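PDB 1YPX: putative vitamin-B12 independent methionine synthase family protein from Listeria monocytogenes, which probably transfers a methyl group from a methyltetrahydrofolate donor to homocysteine in a zinc-dependent way. Local coordinates for residues Phe7-Ile21 and Gln53-Phe66. Residues are numbered along the deposited sequence; the frame is centred on the assembly and turned at random.
Sequences FYADHVGSILRTKGI and QKEVGLKSITDGEF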
loop_
_atom_site.group_PDB
_atom_site.type_symbol
_atom_site.label_atom_id
_atom_site.label_comp_id
_atom_site.label_asym_id
_atom_site.label_seq_id
_atom_site.Cartn_x
_atom_site.Cartn_y
_atom_site.Cartn_z
ATOM N N PHE A 7 -11.796 4.976 2.291
ATOM C CA PHE A 7 -12.732 6.086 2.493
ATOM C C PHE A 7 -12.548 7.200 1.479
ATOM O O PHE A 7 -11.477 7.343 0.885
ATOM C CB PHE A 7 -12.568 6.673 3.900
ATOM C CG PHE A 7 -12.289 5.645 4.945
ATOM C CD1 PHE A 7 -10.980 5.334 5.294
ATOM C CD2 PHE A 7 -13.331 4.922 5.520
ATOM C CE1 PHE A 7 -10.713 4.316 6.193
ATOM C CE2 PHE A 7 -13.079 3.896 6.423
ATOM C CZ PHE A 7 -11.770 3.589 6.760
ATOM N N TYR A 8 -13.595 8.004 1.300
ATOM C CA TYR A 8 -13.545 9.119 0.361
ATOM C C TYR A 8 -12.267 9.923 0.538
ATOM O O TYR A 8 -11.695 10.392 -0.441
ATOM C CB TYR A 8 -14.764 10.015 0.547
ATOM C CG TYR A 8 -16.073 9.292 0.345
ATOM C CD1 TYR A 8 -16.370 8.664 -0.858
ATOM C CD2 TYR A 8 -17.021 9.249 1.355
ATOM C CE1 TYR A 8 -17.585 8.012 -1.044
ATOM C CE2 TYR A 8 -18.233 8.601 1.182
ATOM C CZ TYR A 8 -18.509 7.989 -0.015
ATOM O OH TYR A 8 -19.718 7.367 -0.180
ATOM N N ALA A 9 -11.839 10.101 1.785
ATOM C CA ALA A 9 -10.592 10.804 2.082
ATOM C C ALA A 9 -9.714 9.741 2.723
ATOM O O ALA A 9 -9.871 9.411 3.901
ATOM C CB ALA A 9 -10.820 11.951 3.046
ATOM N N ASP A 10 -8.807 9.188 1.932
ATOM C CA ASP A 10 -7.927 8.131 2.400
ATOM C C ASP A 10 -6.504 8.515 1.993
ATOM O O ASP A 10 -6.298 9.562 1.379
ATOM C CB ASP A 10 -8.347 6.823 1.735
ATOM C CG ASP A 10 -8.118 5.613 2.614
ATOM O OD1 ASP A 10 -7.049 5.550 3.267
ATOM O OD2 ASP A 10 -9.001 4.725 2.638
ATOM N N HIS A 11 -5.521 7.685 2.341
ATOM C CA HIS A 11 -4.137 7.969 1.976
ATOM C C HIS A 11 -3.323 6.692 1.847
ATOM O O HIS A 11 -3.618 5.696 2.506
ATOM C CB HIS A 11 -3.499 8.929 2.990
ATOM C CG HIS A 11 -3.375 8.376 4.376
ATOM N ND1 HIS A 11 -2.165 7.995 4.919
ATOM C CD2 HIS A 11 -4.297 8.191 5.349
ATOM C CE1 HIS A 11 -2.349 7.605 6.167
ATOM N NE2 HIS A 11 -3.636 7.714 6.453
ATOM N N VAL A 12 -2.306 6.722 0.986
ATOM C CA VAL A 12 -1.463 5.554 0.735
ATOM C C VAL A 12 -0.929 4.912 2.012
ATOM O O VAL A 12 -1.003 3.690 2.167
ATOM C CB VAL A 12 -0.286 5.916 -0.214
ATOM C CG1 VAL A 12 0.695 4.742 -0.334
ATOM C CG2 VAL A 12 -0.836 6.262 -1.585
ATOM N N GLY A 13 -0.391 5.728 2.918
ATOM C CA GLY A 13 0.126 5.185 4.159
ATOM C C GLY A 13 1.419 5.737 4.737
ATOM O O GLY A 13 1.460 6.067 5.924
ATOM N N SER A 14 2.484 5.842 3.952
ATOM C CA SER A 14 3.730 6.351 4.533
ATOM C C SER A 14 3.632 7.820 4.918
ATOM O O SER A 14 3.037 8.616 4.203
ATOM C CB SER A 14 4.904 6.178 3.568
ATOM O OG SER A 14 4.870 7.174 2.563
ATOM N N ILE A 15 4.229 8.164 6.052
ATOM C CA ILE A 15 4.245 9.532 6.554
ATOM C C ILE A 15 5.706 9.970 6.732
ATOM O O ILE A 15 6.594 9.142 6.962
ATOM C CB ILE A 15 3.494 9.635 7.927
ATOM C CG1 ILE A 15 1.972 9.564 7.721
ATOM C CG2 ILE A 15 3.892 10.903 8.660
ATOM C CD1 ILE A 15 1.410 10.659 6.808
ATOM N N LEU A 16 5.949 11.274 6.616
ATOM C CA LEU A 16 7.286 11.861 6.765
ATOM C C LEU A 16 7.937 11.547 8.105
ATOM O O LEU A 16 7.334 11.760 9.155
ATOM C CB LEU A 16 7.192 13.377 6.633
ATOM C CG LEU A 16 7.539 14.051 5.314
ATOM C CD1 LEU A 16 6.892 13.345 4.121
ATOM C CD2 LEU A 16 7.071 15.483 5.411
ATOM N N ARG A 17 9.180 11.089 8.077
ATOM C CA ARG A 17 9.890 10.767 9.315
ATOM C C ARG A 17 10.199 12.030 10.128
ATOM O O ARG A 17 10.766 12.985 9.604
ATOM C CB ARG A 17 11.208 10.026 9.017
ATOM C CG ARG A 17 11.084 8.798 8.097
ATOM C CD ARG A 17 10.865 9.208 6.630
ATOM N NE ARG A 17 10.909 10.669 6.479
ATOM C CZ ARG A 17 10.682 11.329 5.350
ATOM N NH1 ARG A 17 10.394 10.669 4.237
ATOM N NH2 ARG A 17 10.721 12.657 5.348
ATOM N N THR A 18 9.824 12.038 11.404
ATOM C CA THR A 18 10.098 13.195 12.254
ATOM C C THR A 18 11.560 13.197 12.665
ATOM O O THR A 18 12.313 12.276 12.335
ATOM C CB THR A 18 9.258 13.179 13.536
ATOM O OG1 THR A 18 9.475 11.948 14.234
ATOM C CG2 THR A 18 7.788 13.321 13.203
ATOM N N LYS A 19 11.965 14.236 13.389
ATOM C CA LYS A 19 13.343 14.328 13.843
ATOM C C LYS A 19 13.589 13.309 14.959
ATOM O O LYS A 19 14.705 12.818 15.126
ATOM C CB LYS A 19 13.664 15.759 14.313
ATOM C CG LYS A 19 15.058 15.920 14.930
ATOM C CD LYS A 19 15.579 17.362 14.873
ATOM C CE LYS A 19 16.373 17.643 13.590
ATOM N NZ LYS A 19 17.671 16.896 13.507
ATOM N N GLY A 20 12.546 12.984 15.715
ATOM C CA GLY A 20 12.705 12.004 16.773
ATOM C C GLY A 20 13.110 10.660 16.181
ATOM O O GLY A 20 14.063 10.023 16.632
ATOM N N ILE A 21 12.381 10.223 15.162
ATOM C CA ILE A 21 12.693 8.964 14.512
ATOM C C ILE A 21 13.955 9.107 13.672
ATOM O O ILE A 21 14.695 8.146 13.481
ATOM C CB ILE A 21 11.530 8.495 13.609
ATOM C CG1 ILE A 21 11.943 7.241 12.824
ATOM C CG2 ILE A 21 11.144 9.598 12.659
ATOM C CD1 ILE A 21 12.326 6.044 13.698
ATOM N N GLN A 53 -3.011 12.148 12.358
ATOM C CA GLN A 53 -3.835 11.670 11.252
ATOM C C GLN A 53 -5.297 11.823 11.673
ATOM O O GLN A 53 -6.197 12.027 10.850
ATOM C CB GLN A 53 -3.529 10.195 10.935
ATOM C CG GLN A 53 -2.109 9.892 10.455
ATOM C CD GLN A 53 -1.884 8.406 10.121
ATOM O OE1 GLN A 53 -2.568 7.819 9.270
ATOM N NE2 GLN A 53 -0.913 7.800 10.791
ATOM N N LYS A 54 -5.531 11.745 12.975
ATOM C CA LYS A 54 -6.888 11.876 13.480
ATOM C C LYS A 54 -7.293 13.351 13.573
ATOM O O LYS A 54 -8.430 13.703 13.247
ATOM C CB LYS A 54 -6.993 11.136 14.814
ATOM C CG LYS A 54 -6.842 9.631 14.595
ATOM C CD LYS A 54 -6.163 8.915 15.745
ATOM C CE LYS A 54 -7.061 8.785 16.937
ATOM N NZ LYS A 54 -6.372 8.014 17.995
ATOM N N GLU A 55 -6.354 14.209 13.966
ATOM C CA GLU A 55 -6.629 15.639 14.056
ATOM C C GLU A 55 -6.818 16.288 12.674
ATOM O O GLU A 55 -7.306 17.426 12.581
ATOM C CB GLU A 55 -5.509 16.381 14.804
ATOM C CG GLU A 55 -5.425 16.099 16.302
ATOM C CD GLU A 55 -4.155 16.660 16.935
ATOM O OE1 GLU A 55 -3.755 16.159 18.013
ATOM O OE2 GLU A 55 -3.560 17.604 16.359
ATOM N N VAL A 56 -6.421 15.600 11.599
ATOM C CA VAL A 56 -6.611 16.168 10.268
ATOM C C VAL A 56 -7.963 15.723 9.733
ATOM O O VAL A 56 -8.519 16.369 8.857
ATOM C CB VAL A 56 -5.482 15.771 9.250
ATOM C CG1 VAL A 56 -4.159 16.386 9.679
ATOM C CG2 VAL A 56 -5.368 14.253 9.112
ATOM N N GLY A 57 -8.496 14.625 10.268
ATOM C CA GLY A 57 -9.803 14.163 9.840
ATOM C C GLY A 57 -9.788 12.776 9.258
ATOM O O GLY A 57 -10.840 12.165 9.041
ATOM N N LEU A 58 -8.589 12.278 8.996
ATOM C CA LEU A 58 -8.416 10.951 8.424
ATOM C C LEU A 58 -9.137 9.880 9.239
ATOM O O LEU A 58 -9.246 9.975 10.460
ATOM C CB LEU A 58 -6.923 10.645 8.321
ATOM C CG LEU A 58 -6.208 11.034 7.016
ATOM C CD1 LEU A 58 -6.888 12.203 6.292
ATOM C CD2 LEU A 58 -4.768 11.366 7.356
ATOM N N LYS A 59 -9.668 8.879 8.551
ATOM C CA LYS A 59 -10.365 7.802 9.238
ATOM C C LYS A 59 -9.414 6.608 9.313
ATOM O O LYS A 59 -9.359 5.899 10.325
ATOM C CB LYS A 59 -11.656 7.421 8.499
ATOM C CG LYS A 59 -12.547 6.464 9.288
ATOM C CD LYS A 59 -13.876 6.205 8.593
ATOM C CE LYS A 59 -14.877 5.499 9.525
ATOM N NZ LYS A 59 -15.405 6.397 10.609
ATOM N N SER A 60 -8.652 6.398 8.243
ATOM C CA SER A 60 -7.689 5.312 8.220
ATOM C C SER A 60 -6.387 5.881 8.776
ATOM O O SER A 60 -5.971 6.978 8.391
ATOM C CB SER A 60 -7.479 4.794 6.793
ATOM O OG SER A 60 -6.680 5.689 6.046
ATOM N N ILE A 61 -5.764 5.139 9.692
ATOM C CA ILE A 61 -4.518 5.558 10.333
ATOM C C ILE A 61 -3.413 4.497 10.164
ATOM O O ILE A 61 -3.665 3.294 10.287
ATOM C CB ILE A 61 -4.761 5.868 11.874
ATOM C CG1 ILE A 61 -5.470 7.223 12.072
ATOM C CG2 ILE A 61 -3.451 5.978 12.609
ATOM C CD1 ILE A 61 -6.942 7.305 11.624
ATOM N N THR A 62 -2.194 4.950 9.866
ATOM C CA THR A 62 -1.046 4.050 9.677
ATOM C C THR A 62 0.059 4.342 10.685
ATOM O O THR A 62 -0.106 5.164 11.578
ATOM C CB THR A 62 -0.419 4.199 8.258
ATOM O OG1 THR A 62 0.121 5.519 8.104
ATOM C CG2 THR A 62 -1.461 3.947 7.171
ATOM N N ASP A 63 1.188 3.666 10.550
ATOM C CA ASP A 63 2.274 3.943 11.460
ATOM C C ASP A 63 3.347 4.692 10.667
ATOM O O ASP A 63 4.504 4.788 11.076
ATOM C CB ASP A 63 2.798 2.645 12.122
ATOM C CG ASP A 63 3.632 1.775 11.191
ATOM O OD1 ASP A 63 3.806 2.118 9.997
ATOM O OD2 ASP A 63 4.120 0.729 11.676
ATOM N N GLY A 64 2.918 5.229 9.527
ATOM C CA GLY A 64 3.783 5.997 8.645
ATOM C C GLY A 64 5.004 5.253 8.156
ATOM O O GLY A 64 5.937 5.861 7.627
ATOM N N GLU A 65 4.984 3.934 8.327
ATOM C CA GLU A 65 6.088 3.061 7.932
ATOM C C GLU A 65 7.381 3.489 8.580
ATOM O O GLU A 65 8.467 3.222 8.072
ATOM C CB GLU A 65 6.218 3.019 6.409
ATOM C CG GLU A 65 5.080 2.230 5.768
ATOM C CD GLU A 65 5.074 2.276 4.258
ATOM O OE1 GLU A 65 6.140 2.036 3.632
ATOM O OE2 GLU A 65 3.984 2.533 3.692
ATOM N N PHE A 66 7.226 4.123 9.741
ATOM C CA PHE A 66 8.329 4.638 10.553
ATOM C C PHE A 66 9.377 3.608 10.960
ATOM O O PHE A 66 10.547 3.952 11.117
ATOM C CB PHE A 66 7.756 5.303 11.806
ATOM C CG PHE A 66 7.354 6.731 11.599
ATOM C CD1 PHE A 66 6.874 7.158 10.365
ATOM C CD2 PHE A 66 7.481 7.661 12.625
ATOM C CE1 PHE A 66 6.533 8.487 10.157
ATOM C CE2 PHE A 66 7.141 8.992 12.428
ATOM C CZ PHE A 66 6.668 9.410 11.189
#
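A single hydroxyl, OG1 of Thr-62, joins the segments beside their closest approach, at Ser-14 and Gly-64: it donates to the carbonyl O of Gly-13 at 2.6 Å, in the carbonyl plane and on a lone pair, and accepts from the backbone N of Gly-64, closing an ST turn. With chi1 at 64°, OG1 sits between the backbone N and the carbonyl carbon of its own residue, from where it can serve both partners. The Gly-13 oxygen also takes a CA-H...O contact from Gly-64, and two residues on, Ile-15 N bonds Gly-64 O at 3.3 Å. Gly-64 lies inside a type I' turn, its CA packed against CB of Ile-15.

His-11 points its ring edge at strand 60-61, NE2 donating to Ser-60 O at 3.1 Å nearly in the ring plane. Gln-53 stands across it, amide and ring planes 83° apart; its OE1 receives Thr-62 N and its NE2 gives to Thr-62 O, so the last turn of helix 35-56 holds the residue following the strand. Strand 60-61 borders strand 132-138 in the parallel sheet of the TIM-barrel-like fold, while backbone bonds link Tyr-8 and Asp-10 to Leu-330 of strand 328-332. Segment 7-21 therefore bridges the two outermost strands of that sheet.

Asp-10 OD1 accepts both Ser-60 OG, 2.8 Å away and above the carboxylate plane, and the backbone N of His-11; OD2 takes Phe-7 N and the hydroxyl of Tyr-183. The Phe-7 ring receives Lys-59 CD over one face, 3.7 Å from its centroid, and CB of Ser-60 at its edge. At the other end, the Phe-66 ring has Ile-15 O at its edge and Ile-15 CG2 3.9 Å from its CE1, while Ile-21 CG2 approaches CE2 obliquely.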